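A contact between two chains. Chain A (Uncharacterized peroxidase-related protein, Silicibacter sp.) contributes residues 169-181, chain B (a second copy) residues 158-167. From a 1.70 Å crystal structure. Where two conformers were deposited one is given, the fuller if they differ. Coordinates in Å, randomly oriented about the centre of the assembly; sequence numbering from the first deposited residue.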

ATOM      1  N   ASN A 169       3.057 -18.826   3.788  1.00  7.34           N
ATOM      2  CA  ASN A 169       2.513 -17.940   2.754  1.00  9.50           C
ATOM      3  C   ASN A 169       1.688 -18.746   1.733  1.00 10.66           C
ATOM      4  O   ASN A 169       0.825 -18.217   1.010  1.00 10.33           O
HETATM    5  N   MSE A 170       1.953 -20.046   1.647  1.00 10.95           N
HETATM    6  CA  MSE A 170       1.156 -20.937   0.801  1.00 12.33           C
HETATM    7  C   MSE A 170      -0.121 -21.292   1.573  1.00 11.16           C
HETATM    8  O   MSE A 170      -1.228 -21.068   1.096  1.00  9.71           O
ATOM      9  N   THR A 171       0.072 -21.844   2.759  1.00  8.59           N
ATOM     10  CA  THR A 171      -1.083 -22.411   3.450  1.00  8.55           C
ATOM     11  C   THR A 171      -2.046 -21.330   3.865  1.00 10.64           C
ATOM     12  O   THR A 171      -3.268 -21.536   3.830  1.00  9.85           O
ATOM     13  N   ASN A 172      -1.570 -20.143   4.234  1.00  7.58           N
ATOM     14  CA  ASN A 172      -2.527 -19.074   4.516  1.00  6.62           C
ATOM     15  C   ASN A 172      -3.435 -18.786   3.328  1.00  8.92           C
ATOM     16  O   ASN A 172      -4.614 -18.563   3.559  1.00 11.14           O
ATOM     17  N   ARG A 173      -2.847 -18.799   2.144  1.00  7.93           N
ATOM     18  CA  ARG A 173      -3.593 -18.405   0.935  1.00  8.56           C
ATOM     19  C   ARG A 173      -4.622 -19.452   0.576  1.00 14.50           C
ATOM     20  O   ARG A 173      -5.763 -19.166   0.203  1.00 12.75           O
ATOM     21  N   VAL A 174      -4.180 -20.713   0.699  1.00 13.75           N
ATOM     22  CA  VAL A 174      -5.119 -21.795   0.411  1.00  9.12           C
ATOM     23  C   VAL A 174      -6.267 -21.767   1.401  1.00 19.14           C
ATOM     24  O   VAL A 174      -7.452 -21.885   1.061  1.00 13.90           O
ATOM     25  N   ALA A 175      -5.928 -21.596   2.685  1.00  7.15           N
ATOM     26  CA  ALA A 175      -6.972 -21.640   3.702  1.00  9.14           C
ATOM     27  C   ALA A 175      -7.950 -20.495   3.521  1.00 10.92           C
ATOM     28  O   ALA A 175      -9.157 -20.686   3.532  1.00 12.60           O
ATOM     29  N   SER A 176      -7.401 -19.299   3.340  1.00  9.82           N
ATOM     30  CA  SER A 176      -8.290 -18.141   3.231  1.00  7.69           C
ATOM     31  C   SER A 176      -9.075 -18.214   1.925  1.00 11.34           C
ATOM     32  O   SER A 176     -10.254 -17.891   1.882  1.00 13.56           O
ATOM     33  N   ALA A 177      -8.458 -18.651   0.842  1.00 10.32           N
ATOM     34  CA  ALA A 177      -9.200 -18.651  -0.414  1.00 10.28           C
ATOM     35  C   ALA A 177     -10.330 -19.672  -0.412  1.00 15.45           C
ATOM     36  O   ALA A 177     -11.304 -19.513  -1.160  1.00 11.40           O
ATOM     37  N   THR A 178     -10.204 -20.731   0.385  1.00  8.94           N
ATOM     38  CA  THR A 178     -11.237 -21.765   0.369  1.00  8.06           C
ATOM     39  C   THR A 178     -12.201 -21.699   1.548  1.00  9.90           C
ATOM     40  O   THR A 178     -13.077 -22.557   1.700  1.00 13.77           O
ATOM     41  N   ALA A 179     -12.035 -20.681   2.386  1.00 10.35           N
ATOM     42  CA  ALA A 179     -12.783 -20.513   3.611  1.00  9.85           C
ATOM     43  C   ALA A 179     -12.632 -21.739   4.498  1.00 12.01           C
ATOM     44  O   ALA A 179     -13.591 -22.272   5.056  1.00 15.21           O
HETATM   45  N   MSE A 180     -11.384 -22.169   4.649  1.00 13.12           N
HETATM   46  CA  MSE A 180     -11.045 -23.298   5.508  1.00 14.45           C
HETATM   47  C   MSE A 180     -11.269 -22.948   6.968  1.00 11.96           C
HETATM   48  O   MSE A 180     -10.807 -21.921   7.476  1.00 11.77           O
HETATM   49  N   MSE A 181     -11.999 -23.822   7.668  0.50 10.37           N
HETATM   50  CA  MSE A 181     -12.361 -23.475   9.042  0.50  9.01           C
HETATM   51  C   MSE A 181     -11.561 -24.230  10.074  0.50  8.42           C
HETATM   52  O   MSE A 181     -11.438 -25.459  10.013  0.50 10.78           O
TER
ATOM     53  N   ILE B 158     -11.149 -25.113  -8.431  1.00 10.47           N
ATOM     54  CA  ILE B 158     -10.831 -23.974  -7.558  1.00 12.98           C
ATOM     55  C   ILE B 158      -9.755 -24.324  -6.547  1.00 12.97           C
ATOM     56  O   ILE B 158      -8.806 -23.581  -6.283  1.00 12.26           O
ATOM     57  N   TRP B 159      -9.892 -25.505  -5.963  1.00  8.61           N
ATOM     58  CA  TRP B 159      -8.872 -26.048  -5.075  1.00 11.12           C
ATOM     59  C   TRP B 159      -7.490 -26.082  -5.727  1.00 10.59           C
ATOM     60  O   TRP B 159      -6.501 -25.696  -5.106  1.00 11.60           O
ATOM     61  N   ASP B 160      -7.443 -26.585  -6.953  1.00  8.99           N
ATOM     62  CA  ASP B 160      -6.218 -26.647  -7.723  1.00  7.91           C
ATOM     63  C   ASP B 160      -5.653 -25.262  -8.000  1.00  9.39           C
ATOM     64  O   ASP B 160      -4.451 -25.047  -7.831  1.00 11.66           O
ATOM     65  N   ILE B 161      -6.481 -24.320  -8.442  1.00 10.01           N
ATOM     66  CA  ILE B 161      -6.037 -22.945  -8.635  1.00  6.43           C
ATOM     67  C   ILE B 161      -5.444 -22.424  -7.330  1.00  7.90           C
ATOM     68  O   ILE B 161      -4.352 -21.862  -7.322  1.00  8.70           O
ATOM     69  N   ALA B 162      -6.154 -22.617  -6.229  1.00 10.17           N
ATOM     70  CA  ALA B 162      -5.721 -22.141  -4.913  1.00 10.07           C
ATOM     71  C   ALA B 162      -4.386 -22.767  -4.527  1.00  8.00           C
ATOM     72  O   ALA B 162      -3.497 -22.066  -4.029  1.00  9.07           O
ATOM     73  N   ASN B 163      -4.229 -24.060  -4.777  1.00  7.69           N
ATOM     74  CA  ASN B 163      -2.947 -24.671  -4.355  1.00  9.74           C
ATOM     75  C   ASN B 163      -1.786 -24.268  -5.241  1.00 14.75           C
ATOM     76  O   ASN B 163      -0.660 -24.030  -4.779  1.00 13.31           O
ATOM     77  N   VAL B 164      -1.999 -24.163  -6.548  1.00 10.61           N
ATOM     78  CA  VAL B 164      -0.895 -23.749  -7.415  1.00  7.06           C
ATOM     79  C   VAL B 164      -0.504 -22.335  -7.045  1.00  9.26           C
ATOM     80  O   VAL B 164       0.648 -21.952  -6.972  1.00 10.15           O
ATOM     81  N   THR B 165      -1.516 -21.478  -6.818  1.00  7.86           N
ATOM     82  CA  THR B 165      -1.213 -20.103  -6.459  1.00  9.28           C
ATOM     83  C   THR B 165      -0.496 -20.007  -5.109  1.00 13.98           C
ATOM     84  O   THR B 165       0.461 -19.240  -4.925  1.00 10.92           O
ATOM     85  N   GLY B 166      -0.947 -20.780  -4.114  1.00  7.94           N
ATOM     86  CA  GLY B 166      -0.265 -20.677  -2.806  1.00  7.55           C
ATOM     87  C   GLY B 166       1.152 -21.202  -2.976  1.00 14.41           C
ATOM     88  O   GLY B 166       2.080 -20.643  -2.407  1.00 10.38           O
ATOM     89  N   PHE B 167       1.349 -22.250  -3.764  1.00 10.13           N
ATOM     90  CA  PHE B 167       2.680 -22.841  -3.910  1.00  8.91           C
ATOM     91  C   PHE B 167       3.659 -21.804  -4.434  1.00 10.49           C
ATOM     92  O   PHE B 167       4.769 -21.732  -3.900  1.00  9.52           O
TER

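The two helices come closest at a glycine. CA of A:Met170 lies only 3.9 Å from CA of B:Gly166, and a side chain would not fit there. An ideal CB on B:Gly166 would point toward chain A and sit 2.8 Å from O of A:Met170, a clash. It would also be tight against CG2 of A:Val174, at 3.1 Å. The bare backbone instead makes a CA-H...O contact, from CA of A:Met170 to O of B:Gly166 at 3.4 Å.

The helices run nearly antiparallel, at 156°, with an axial closest approach of 7.9 Å. They diverge from the glycine: the CA-CA distance is 5.4 Å for A:Val174 and B:Ala162, and 7.3 Å for A:Thr178 and B:Trp159. The indole of B:Trp159 and the side chains of A:Thr178 and A:Met180 meet where the backbones are further apart.

A:Met170 is a selenomethionine with chi1 t, chi2 t and chi3 p. Its CB starts sideways and touches O of B:Gly166 at 3.2 Å. The end of the chain leads away, but SE still lies 4.2 Å from CB of B:Phe167 and near the plane of that ring, at its edge. B:Phe167 (chi1 t) itself points away.

A:Val174 (t) points toward chain B. Its CG2 is 3.6 Å from O of B:Ala162. Its CG1 is 3.8 Å from ND2 of B:Asn163 and 4.0 Å from CH2 of B:Trp159. One turn on, CG2 of A:Thr178 (p) lies 3.9 Å from CE3 of B:Trp159 and 4.2 Å from CB of B:Ala162. CB of A:Ala177 meets CB of B:Ala162 at 4.4 Å.

B:Trp159 (chi1 t) leaves its helix sideways, and its indole comes nearer to chain A. A:Met180, another selenomethionine (t, t, m), follows the Schellman turn at A:Ala179. Its CE meets the ring edge, 4.0 Å from CH2 of B:Trp159.

No hydrogen bond crosses between the stretches. Several polar side chains bond within their own stretch, and others are satisfied elsewhere in the structure. OG1 of A:Thr178 donates to O of A:Val174 at 2.9 Å. ND2 of B:Asn163 (m) donates to O of B:Trp159 at 3.0 Å. CB of A:Arg173 (m) points toward chain B, 4.3 Å from CA of B:Gly166. Its NH1 turns back to A:Asn169, bonding O at 3.0 Å and OD1 at 2.9 Å. NE and NH2 of A:Arg173 are satisfied elsewhere in the structure.

The contact is therefore mainly apolar and buries 465 Å², both sides summed.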

ATOM      1  CB  ASN A 169       3.651 -17.173   2.072  1.00 12.08           C
ATOM      2  CG  ASN A 169       3.904 -15.878   2.842  1.00 10.90           C
ATOM      3  OD1 ASN A 169       3.139 -14.932   2.685  1.00 10.07           O
ATOM      4  ND2 ASN A 169       4.914 -15.862   3.686  1.00 10.23           N
HETATM    5  CB  MSE A 170       1.852 -22.219   0.384  1.00  9.07           C
HETATM    6  CG  MSE A 170       0.944 -23.310  -0.201  1.00  8.81           C
HETATM    7 SE   MSE A 170       1.987 -24.850  -0.755  0.75 10.76          SE
HETATM    8  CE  MSE A 170       1.992 -25.548   1.038  1.00 42.01           C
ATOM      9  CB  THR A 171      -0.702 -23.310   4.643  1.00 12.98           C
ATOM     10  OG1 THR A 171      -0.125 -22.574   5.714  1.00 14.78           O
ATOM     11  CG2 THR A 171       0.353 -24.323   4.214  1.00 13.36           C
ATOM     12  CB  ASN A 172      -1.820 -17.773   4.839  1.00 11.24           C
ATOM     13  CG  ASN A 172      -0.985 -17.701   6.072  1.00 12.97           C
ATOM     14  OD1 ASN A 172      -0.378 -16.670   6.356  1.00 11.67           O
ATOM     15  ND2 ASN A 172      -0.926 -18.833   6.742  1.00 16.33           N
ATOM     16  CB  ARG A 173      -2.586 -18.122  -0.191  1.00 10.35           C
ATOM     17  CG  ARG A 173      -1.844 -16.800   0.087  1.00  9.43           C
ATOM     18  CD  ARG A 173      -0.916 -16.348  -1.031  1.00  7.26           C
ATOM     19  NE  ARG A 173      -0.612 -14.940  -0.786  1.00  6.46           N
ATOM     20  CZ  ARG A 173       0.268 -14.415   0.033  1.00 13.88           C
ATOM     21  NH1 ARG A 173       1.039 -15.201   0.766  1.00 12.31           N
ATOM     22  NH2 ARG A 173       0.383 -13.096   0.125  1.00 13.28           N
ATOM     23  CB  VAL A 174      -4.357 -23.126   0.453  1.00 12.80           C
ATOM     24  CG1 VAL A 174      -5.358 -24.284   0.365  1.00 13.61           C
ATOM     25  CG2 VAL A 174      -3.327 -23.201  -0.663  1.00 13.80           C
ATOM     26  CB  ALA A 175      -6.373 -21.626   5.108  1.00  9.98           C
ATOM     27  CB  SER A 176      -7.515 -16.833   3.352  1.00  9.73           C
ATOM     28  OG  SER A 176      -7.066 -16.644   4.678  1.00 10.11           O
ATOM     29  CB  ALA A 177      -8.261 -18.938  -1.580  1.00  9.94           C
ATOM     30  CB  THR A 178     -10.600 -23.163   0.318  1.00 14.11           C
ATOM     31  OG1 THR A 178      -9.833 -23.425   1.500  1.00 14.36           O
ATOM     32  CG2 THR A 178      -9.668 -23.253  -0.888  1.00 12.92           C
ATOM     33  CB  ALA A 179     -14.237 -20.213   3.303  1.00 19.07           C
HETATM   34  CB  MSE A 180      -9.592 -23.719   5.295  1.00  9.86           C
HETATM   35  CG  MSE A 180      -9.250 -25.045   5.941  1.00 11.66           C
HETATM   36 SE   MSE A 180      -7.402 -25.442   5.680  0.75 11.79          SE
HETATM   37  CE  MSE A 180      -7.556 -25.869   3.818  1.00 15.57           C
HETATM   38  CB  MSE A 181     -13.859 -23.767   9.205  0.50 21.45           C
HETATM   39  CG  MSE A 181     -14.746 -22.694   8.604  0.50 19.68           C
HETATM   40 SE   MSE A 181     -14.500 -20.937   9.345  0.37 21.38          SE
HETATM   41  CE  MSE A 181     -15.221 -21.477  11.063  0.50 13.30           C
TER
ATOM     42  CB  ILE B 158     -12.127 -23.464  -6.883  1.00 13.80           C
ATOM     43  CG1 ILE B 158     -13.119 -22.915  -7.913  1.00 12.45           C
ATOM     44  CG2 ILE B 158     -11.821 -22.407  -5.829  1.00 12.17           C
ATOM     45  CD1 ILE B 158     -14.436 -22.497  -7.290  1.00 12.80           C
ATOM     46  CB  TRP B 159      -9.221 -27.472  -4.664  1.00  8.48           C
ATOM     47  CG  TRP B 159      -8.209 -28.107  -3.740  1.00  9.22           C
ATOM     48  CD1 TRP B 159      -7.251 -29.010  -4.037  1.00 17.74           C
ATOM     49  CD2 TRP B 159      -8.095 -27.838  -2.336  1.00 11.21           C
ATOM     50  NE1 TRP B 159      -6.540 -29.334  -2.899  1.00 14.00           N
ATOM     51  CE2 TRP B 159      -7.039 -28.626  -1.848  1.00 11.19           C
ATOM     52  CE3 TRP B 159      -8.797 -27.007  -1.460  1.00 11.79           C
ATOM     53  CZ2 TRP B 159      -6.668 -28.597  -0.510  1.00 10.98           C
ATOM     54  CZ3 TRP B 159      -8.421 -26.985  -0.133  1.00 13.06           C
ATOM     55  CH2 TRP B 159      -7.366 -27.776   0.327  1.00 13.00           C
ATOM     56  CB  ASP B 160      -6.470 -27.389  -9.044  1.00  9.53           C
ATOM     57  CG  ASP B 160      -6.645 -28.889  -8.916  1.00 14.24           C
ATOM     58  OD1 ASP B 160      -6.528 -29.413  -7.794  1.00 12.80           O
ATOM     59  OD2 ASP B 160      -6.918 -29.585  -9.932  1.00 11.67           O
ATOM     60  CB  ILE B 161      -7.170 -22.039  -9.141  1.00  8.93           C
ATOM     61  CG1 ILE B 161      -7.694 -22.436 -10.527  1.00 11.77           C
ATOM     62  CG2 ILE B 161      -6.775 -20.566  -9.132  1.00 13.76           C
ATOM     63  CD1 ILE B 161      -8.959 -21.784 -11.013  1.00 10.75           C
ATOM     64  CB  ALA B 162      -6.773 -22.408  -3.860  1.00 12.08           C
ATOM     65  CB  ASN B 163      -3.128 -26.200  -4.268  1.00 10.38           C
ATOM     66  CG  ASN B 163      -3.666 -26.570  -2.897  1.00 16.40           C
ATOM     67  OD1 ASN B 163      -2.898 -26.880  -1.985  1.00 15.25           O
ATOM     68  ND2 ASN B 163      -4.968 -26.494  -2.709  1.00 12.03           N
ATOM     69  CB  VAL B 164      -1.315 -23.819  -8.896  1.00  8.29           C
ATOM     70  CG1 VAL B 164      -0.272 -23.173  -9.781  1.00 10.62           C
ATOM     71  CG2 VAL B 164      -1.532 -25.266  -9.309  1.00  9.28           C
ATOM     72  CB  THR B 165      -2.484 -19.258  -6.350  1.00  9.67           C
ATOM     73  OG1 THR B 165      -3.207 -19.190  -7.613  1.00  8.48           O
ATOM     74  CG2 THR B 165      -2.139 -17.833  -5.910  1.00 12.83           C
ATOM     75  CB  PHE B 167       2.608 -24.078  -4.788  1.00  7.64           C
ATOM     76  CG  PHE B 167       3.896 -24.827  -5.061  1.00  7.01           C
ATOM     77  CD1 PHE B 167       4.410 -25.677  -4.089  1.00 18.17           C
ATOM     78  CD2 PHE B 167       4.553 -24.675  -6.259  1.00 12.26           C
ATOM     79  CE1 PHE B 167       5.606 -26.334  -4.320  1.00 15.53           C
ATOM     80  CE2 PHE B 167       5.759 -25.320  -6.503  1.00 17.17           C
ATOM     81  CZ  PHE B 167       6.267 -26.152  -5.528  1.00 10.62           C
TER